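Local atomic coordinates of purine nucleoside phosphorylase (Schistosoma mansoni, PDB entry 5KO5), a protein that catalyses the reversible phosphorolysis of purine nucleosides to free base and ribose 1-phosphate, working as a trimer of identical subunits, and here holds cytosine in its base pocket. Residues A[49-54]-A[67-72]; A[120-125]-A[217-222]. All blocks are in the same frame, centred on the assembly; numbering follows the deposited sequence.

Contact 1 (49-54 with 67-72) and contact 2 (120-125 with 217-222) are both antiparallel strand pairings of the same mixed sheet, on opposite sides of the chain's centre, their own centres about 31 Å apart. Contact 1 is only partly buried: one face of its strand pair turns to the core and the other carries partly exposed V49, P51 and N69, and its chemistry is backbone bonds, apolar side chains and a tyrosine ring laid on a glycine. Contact 2 is more deeply buried, has less apolar side-chain contact across it, adds an amide-carboxylate bond beyond the strand ends, and borders the cytosine pocket, which contact 1 does not touch.

Contact 1: residues A[49-54]-A[67-72]; sequences VIPYIN and VGNLVL
The Y52 ring lies flat against the backbone of 67-72: G68 C, 3.4 Å above the ring plane, and N69 N stand over the centre of one face. G68 CA faces the same ring in a CH-pi contact, 3.8 Å from the centroid and 29° off the ring normal. CE1 of Y52 comes within 3.3 Å of N69 C, and L70 N approaches the ring obliquely. CG of Y52 sits beside its own backbone N (chi1 -66°), close to G68 O, while Y52 N gives a nearly straight bond to G68 O at 2.8 Å. That carbonyl also accepts from a water that in turn accepts from I53 N. The phenol OH is satisfied beyond the two segments by G85 O, and the ring of F58 meets that of Y52 at an inclination. G68 has no CB, and one would run into CD2 of the ring, so its backbone can lie on the face. The pairing is an antiparallel strand pair joined by a long loop, at the border of the sheet, with strand 78-84 on the far side of 69-75. I50 and L70 form its hydrogen-bonded pair: I50 N reaches L70 O at 2.7 Å, and L70 N returns a bond to I50 O. Their side chains share the inward face with L72, where I50 CD1 touches L72 CD1 at 3.8 Å and Y18 and I19 of helix 9-23 pack over I50 and L70 respectively. On the other face N69 crosses between V49 and P51. Its OD1 lies 3.1 Å from P51 CA, its CG 3.6 Å from the methyl CG1 of V49, and its ND2 is hydrogen-bonded to OE1 of Q84 on the neighbouring strand.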
loop_
_atom_site.group_PDB
_atom_site.type_symbol
_atom_site.label_atom_id
_atom_site.label_comp_id
_atom_site.label_asym_id
_atom_site.label_seq_id
_atom_site.Cartn_x
_atom_site.Cartn_y
_atom_site.Cartn_z
ATOM N N VAL A 49 33.704 16.207 -2.630
ATOM C CA VAL A 49 32.269 16.470 -2.619
ATOM C C VAL A 49 31.789 16.531 -4.063
ATOM O O VAL A 49 32.272 17.351 -4.851
ATOM C CB VAL A 49 31.956 17.782 -1.882
ATOM C CG1 VAL A 49 30.457 18.010 -1.829
ATOM C CG2 VAL A 49 32.554 17.762 -0.482
ATOM N N ILE A 50 30.835 15.671 -4.409
ATOM C CA ILE A 50 30.321 15.603 -5.775
ATOM C C ILE A 50 28.822 15.880 -5.765
ATOM O O ILE A 50 28.042 15.015 -5.343
ATOM C CB ILE A 50 30.610 14.229 -6.398
ATOM C CG1 ILE A 50 32.091 13.868 -6.260
ATOM C CG2 ILE A 50 30.185 14.212 -7.855
ATOM C CD1 ILE A 50 32.436 12.506 -6.834
ATOM N N PRO A 51 28.370 17.046 -6.234
ATOM C CA PRO A 51 26.923 17.312 -6.263
ATOM C C PRO A 51 26.192 16.278 -7.110
ATOM O O PRO A 51 26.654 15.903 -8.192
ATOM C CB PRO A 51 26.837 18.713 -6.887
ATOM C CG PRO A 51 28.172 19.342 -6.598
ATOM C CD PRO A 51 29.164 18.216 -6.661
ATOM N N TYR A 52 25.045 15.807 -6.600
ATOM C CA TYR A 52 24.235 14.854 -7.361
ATOM C C TYR A 52 23.976 15.380 -8.765
ATOM O O TYR A 52 23.997 14.625 -9.743
ATOM C CB TYR A 52 22.876 14.627 -6.686
ATOM C CG TYR A 52 22.864 13.959 -5.328
ATOM C CD1 TYR A 52 23.946 13.220 -4.865
ATOM C CD2 TYR A 52 21.741 14.070 -4.506
ATOM C CE1 TYR A 52 23.908 12.612 -3.610
ATOM C CE2 TYR A 52 21.699 13.470 -3.263
ATOM C CZ TYR A 52 22.787 12.751 -2.817
ATOM O OH TYR A 52 22.741 12.165 -1.573
ATOM N N ILE A 53 23.733 16.687 -8.877
ATOM C CA ILE A 53 23.369 17.300 -10.144
ATOM C C ILE A 53 24.471 17.153 -11.186
ATOM O O ILE A 53 24.194 17.217 -12.388
ATOM C CB ILE A 53 22.951 18.770 -9.887
ATOM C CG1 ILE A 53 22.178 19.341 -11.078
ATOM C CG2 ILE A 53 24.166 19.621 -9.542
ATOM C CD1 ILE A 53 21.555 20.710 -10.810
ATOM N N ASN A 54 25.717 16.933 -10.758
ATOM C CA ASN A 54 26.836 16.741 -11.674
ATOM C C ASN A 54 27.022 15.294 -12.119
ATOM O O ASN A 54 27.783 15.056 -13.065
ATOM C CB ASN A 54 28.154 17.227 -11.041
ATOM C CG ASN A 54 28.186 18.727 -10.817
ATOM O OD1 ASN A 54 27.427 19.475 -11.431
ATOM N ND2 ASN A 54 29.077 19.173 -9.935
ATOM N N VAL A 67 20.351 20.035 0.385
ATOM C CA VAL A 67 21.651 19.536 -0.056
ATOM C C VAL A 67 21.511 18.202 -0.788
ATOM O O VAL A 67 20.623 17.387 -0.498
ATOM C CB VAL A 67 22.625 19.444 1.134
ATOM C CG1 VAL A 67 22.186 18.357 2.108
ATOM C CG2 VAL A 67 24.057 19.215 0.654
ATOM N N GLY A 68 22.398 17.981 -1.754
ATOM C CA GLY A 68 22.437 16.729 -2.485
ATOM C C GLY A 68 23.816 16.448 -3.045
ATOM O O GLY A 68 24.104 16.788 -4.198
ATOM N N ASN A 69 24.690 15.847 -2.231
ATOM C CA ASN A 69 26.073 15.590 -2.606
ATOM C C ASN A 69 26.441 14.160 -2.250
ATOM O O ASN A 69 25.973 13.622 -1.243
ATOM C CB ASN A 69 27.045 16.472 -1.816
ATOM C CG ASN A 69 26.903 17.942 -2.128
ATOM O OD1 ASN A 69 26.793 18.339 -3.291
ATOM N ND2 ASN A 69 26.924 18.763 -1.090
ATOM N N LEU A 70 27.276 13.553 -3.085
ATOM C CA LEU A 70 28.015 12.355 -2.717
ATOM C C LEU A 70 29.375 12.799 -2.194
ATOM O O LEU A 70 30.060 13.593 -2.845
ATOM C CB LEU A 70 28.209 11.479 -3.951
ATOM C CG LEU A 70 28.133 9.966 -3.790
ATOM C CD1 LEU A 70 26.771 9.548 -3.243
ATOM C CD2 LEU A 70 28.400 9.301 -5.133
ATOM N N VAL A 71 29.759 12.307 -1.021
ATOM C CA VAL A 71 31.017 12.689 -0.386
ATOM C C VAL A 71 31.867 11.437 -0.213
ATOM O O VAL A 71 31.426 10.463 0.411
ATOM C CB VAL A 71 30.783 13.394 0.959
ATOM C CG1 VAL A 71 32.104 13.879 1.547
ATOM C CG2 VAL A 71 29.801 14.552 0.790
ATOM N N LEU A 72 33.076 11.456 -0.769
ATOM C CA LEU A 72 33.994 10.332 -0.679
ATOM C C LEU A 72 35.261 10.758 0.042
ATOM O O LEU A 72 35.720 11.897 -0.092
ATOM C CB LEU A 72 34.375 9.799 -2.068
ATOM C CG LEU A 72 33.220 9.186 -2.863
ATOM C CD1 LEU A 72 32.615 10.202 -3.817
ATOM C CD2 LEU A 72 33.681 7.945 -3.601
HETATM O O HOH W 1 23.049 18.381 -6.292
#

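Contact 2: residues A[120-125]-A[217-222]; sequences GGINRK and DVVGMS. With CYT (6-aminopyrimidin-2(1H)-one), chain B.
The end of strand 112-121 and the short strand 218-220 run antiparallel and line part of the base pocket of the phosphorylase fold. G120 and V219 make the hydrogen-bonded pair: G120 N reaches V219 O at 2.8 Å, and V219 N donates back to G120 O. Next along, G121 and V218 are a non-hydrogen-bonded pair, and V218 CA adds a CA-H...O contact to G120 O at 3.2 Å. Where the strand ends, D217 O accepts two backbone donors, I122 N and the longer N123 N at 3.1 Å, both from the same face of its plane, so a single carbonyl grips the turn. Side by side and pointing the same way, the N123 amide and D217 carboxylate extend this grip. ND2 meets OD1 nearly along its C-O axis at 2.8 Å, with their planes 35° apart. CG of N123 is anti to its backbone N (chi1 -169°). Its OD1 accepts from K125 N on a lone pair, an Asx turn. The other carboxylate oxygen, D217 OD2, accepts from V193 N of strand 189-196, so both oxygens have a partner and the negative charge is probably stabilised. Apolar contact is modest: the I122 and V219 side chains cross, CD1 to CG1 4.1 Å, and L212 and L211 of helix 205-213 touch I122 and V219 respectively. At the pocket end, G120 N lies 3.3 Å from C4 of cytosine; a CB on G120 would collide with N4. G220 CA and M221 CG and CE approach O2, and F161 of a neighbouring subunit packs on M221. E203 and N245, hydrogen-bonded to the cytosine, are the Glu and Asn that hold the base in trimeric nucleoside phosphorylases, consistent with cytosine sitting in the purine site.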
loop_
_atom_site.group_PDB
_atom_site.type_symbol
_atom_site.label_atom_id
_atom_site.label_comp_id
_atom_site.label_asym_id
_atom_site.label_seq_id
_atom_site.Cartn_x
_atom_site.Cartn_y
_atom_site.Cartn_z
ATOM N N GLY A 120 9.986 6.771 15.535
ATOM C CA GLY A 120 9.129 6.712 16.702
ATOM C C GLY A 120 9.245 5.371 17.414
ATOM O O GLY A 120 9.262 4.317 16.775
ATOM N N GLY A 121 9.310 5.425 18.739
ATOM C CA GLY A 121 9.326 4.201 19.526
ATOM C C GLY A 121 7.915 3.683 19.768
ATOM O O GLY A 121 7.015 4.444 20.141
ATOM N N ILE A 122 7.725 2.386 19.552
ATOM C CA ILE A 122 6.469 1.700 19.826
ATOM C C ILE A 122 6.586 0.818 21.063
ATOM O O ILE A 122 5.738 0.865 21.953
ATOM C CB ILE A 122 6.019 0.872 18.602
ATOM C CG1 ILE A 122 5.848 1.754 17.363
ATOM C CG2 ILE A 122 4.728 0.125 18.918
ATOM C CD1 ILE A 122 4.691 2.756 17.462
ATOM N N ASN A 123 7.637 -0.005 21.119
ATOM C CA ASN A 123 7.911 -0.838 22.283
ATOM C C ASN A 123 8.006 0.022 23.536
ATOM O O ASN A 123 8.624 1.089 23.533
ATOM C CB ASN A 123 9.249 -1.563 22.075
ATOM C CG ASN A 123 9.492 -2.664 23.107
ATOM O OD1 ASN A 123 9.573 -2.409 24.304
ATOM N ND2 ASN A 123 9.613 -3.896 22.628
ATOM N N ARG A 124 7.409 -0.466 24.623
ATOM C CA ARG A 124 7.365 0.317 25.848
ATOM C C ARG A 124 8.730 0.549 26.460
ATOM O O ARG A 124 8.885 1.488 27.246
ATOM C CB ARG A 124 6.468 -0.366 26.884
ATOM C CG ARG A 124 5.491 0.592 27.577
ATOM C CD ARG A 124 4.370 1.072 26.673
ATOM N NE ARG A 124 4.540 0.753 25.265
ATOM C CZ ARG A 124 4.142 -0.371 24.685
ATOM N NH1 ARG A 124 3.488 -1.302 25.377
ATOM N NH2 ARG A 124 4.407 -0.538 23.403
ATOM N N LYS A 125 9.713 -0.291 26.147
ATOM C CA LYS A 125 11.024 -0.128 26.757
ATOM C C LYS A 125 11.792 1.057 26.186
ATOM O O LYS A 125 12.838 1.417 26.731
ATOM C CB LYS A 125 11.834 -1.409 26.585
ATOM C CG LYS A 125 11.265 -2.603 27.329
ATOM C CD LYS A 125 12.071 -3.848 27.015
ATOM C CE LYS A 125 11.604 -5.038 27.827
ATOM N NZ LYS A 125 12.444 -6.237 27.555
ATOM N N ASP A 217 8.596 -2.648 16.938
ATOM C CA ASP A 217 9.271 -1.919 18.003
ATOM C C ASP A 217 9.463 -0.442 17.708
ATOM O O ASP A 217 9.435 0.361 18.645
ATOM C CB ASP A 217 10.628 -2.561 18.300
ATOM C CG ASP A 217 10.483 -4.006 18.744
ATOM O OD1 ASP A 217 9.877 -4.216 19.815
ATOM O OD2 ASP A 217 10.932 -4.928 18.037
ATOM N N VAL A 218 9.690 -0.070 16.444
ATOM C CA VAL A 218 9.918 1.313 16.033
ATOM C C VAL A 218 9.213 1.522 14.698
ATOM O O VAL A 218 8.915 0.566 13.981
ATOM C CB VAL A 218 11.417 1.694 15.922
ATOM C CG1 VAL A 218 12.182 1.294 17.173
ATOM C CG2 VAL A 218 12.048 1.056 14.714
ATOM N N VAL A 219 8.929 2.785 14.374
ATOM C CA VAL A 219 8.292 3.127 13.101
ATOM C C VAL A 219 8.988 4.345 12.503
ATOM O O VAL A 219 9.350 5.288 13.219
ATOM C CB VAL A 219 6.767 3.341 13.258
ATOM C CG1 VAL A 219 6.452 4.483 14.228
ATOM C CG2 VAL A 219 6.101 3.593 11.904
ATOM N N GLY A 220 9.196 4.325 11.189
ATOM C CA GLY A 220 9.761 5.488 10.533
ATOM C C GLY A 220 9.485 5.427 9.051
ATOM O O GLY A 220 8.843 4.496 8.560
ATOM N N MET A 221 10.015 6.423 8.337
ATOM C CA MET A 221 9.630 6.691 6.953
ATOM C C MET A 221 10.763 6.456 5.958
ATOM O O MET A 221 10.725 6.983 4.840
ATOM C CB MET A 221 9.095 8.115 6.803
ATOM C CG MET A 221 7.992 8.483 7.764
ATOM S SD MET A 221 7.563 10.222 7.573
ATOM C CE MET A 221 6.528 10.432 9.023
ATOM N N SER A 222 11.766 5.675 6.326
ATOM C CA SER A 222 12.923 5.548 5.454
ATOM C C SER A 222 13.500 4.153 5.619
ATOM O O SER A 222 12.848 3.253 6.157
ATOM C CB SER A 222 13.968 6.621 5.801
ATOM O OG SER A 222 14.548 6.342 7.058
HETATM N N3 CYT B . 8.084 8.982 13.464
HETATM C C4 CYT B . 8.531 9.568 14.576
HETATM N N1 CYT B . 10.095 9.607 12.363
HETATM C C2 CYT B . 8.836 8.996 12.335
HETATM O O2 CYT B . 8.421 8.498 11.283
HETATM N N4 CYT B . 7.739 9.532 15.654
HETATM C C5 CYT B . 9.817 10.188 14.629
HETATM C C6 CYT B . 10.552 10.189 13.507
#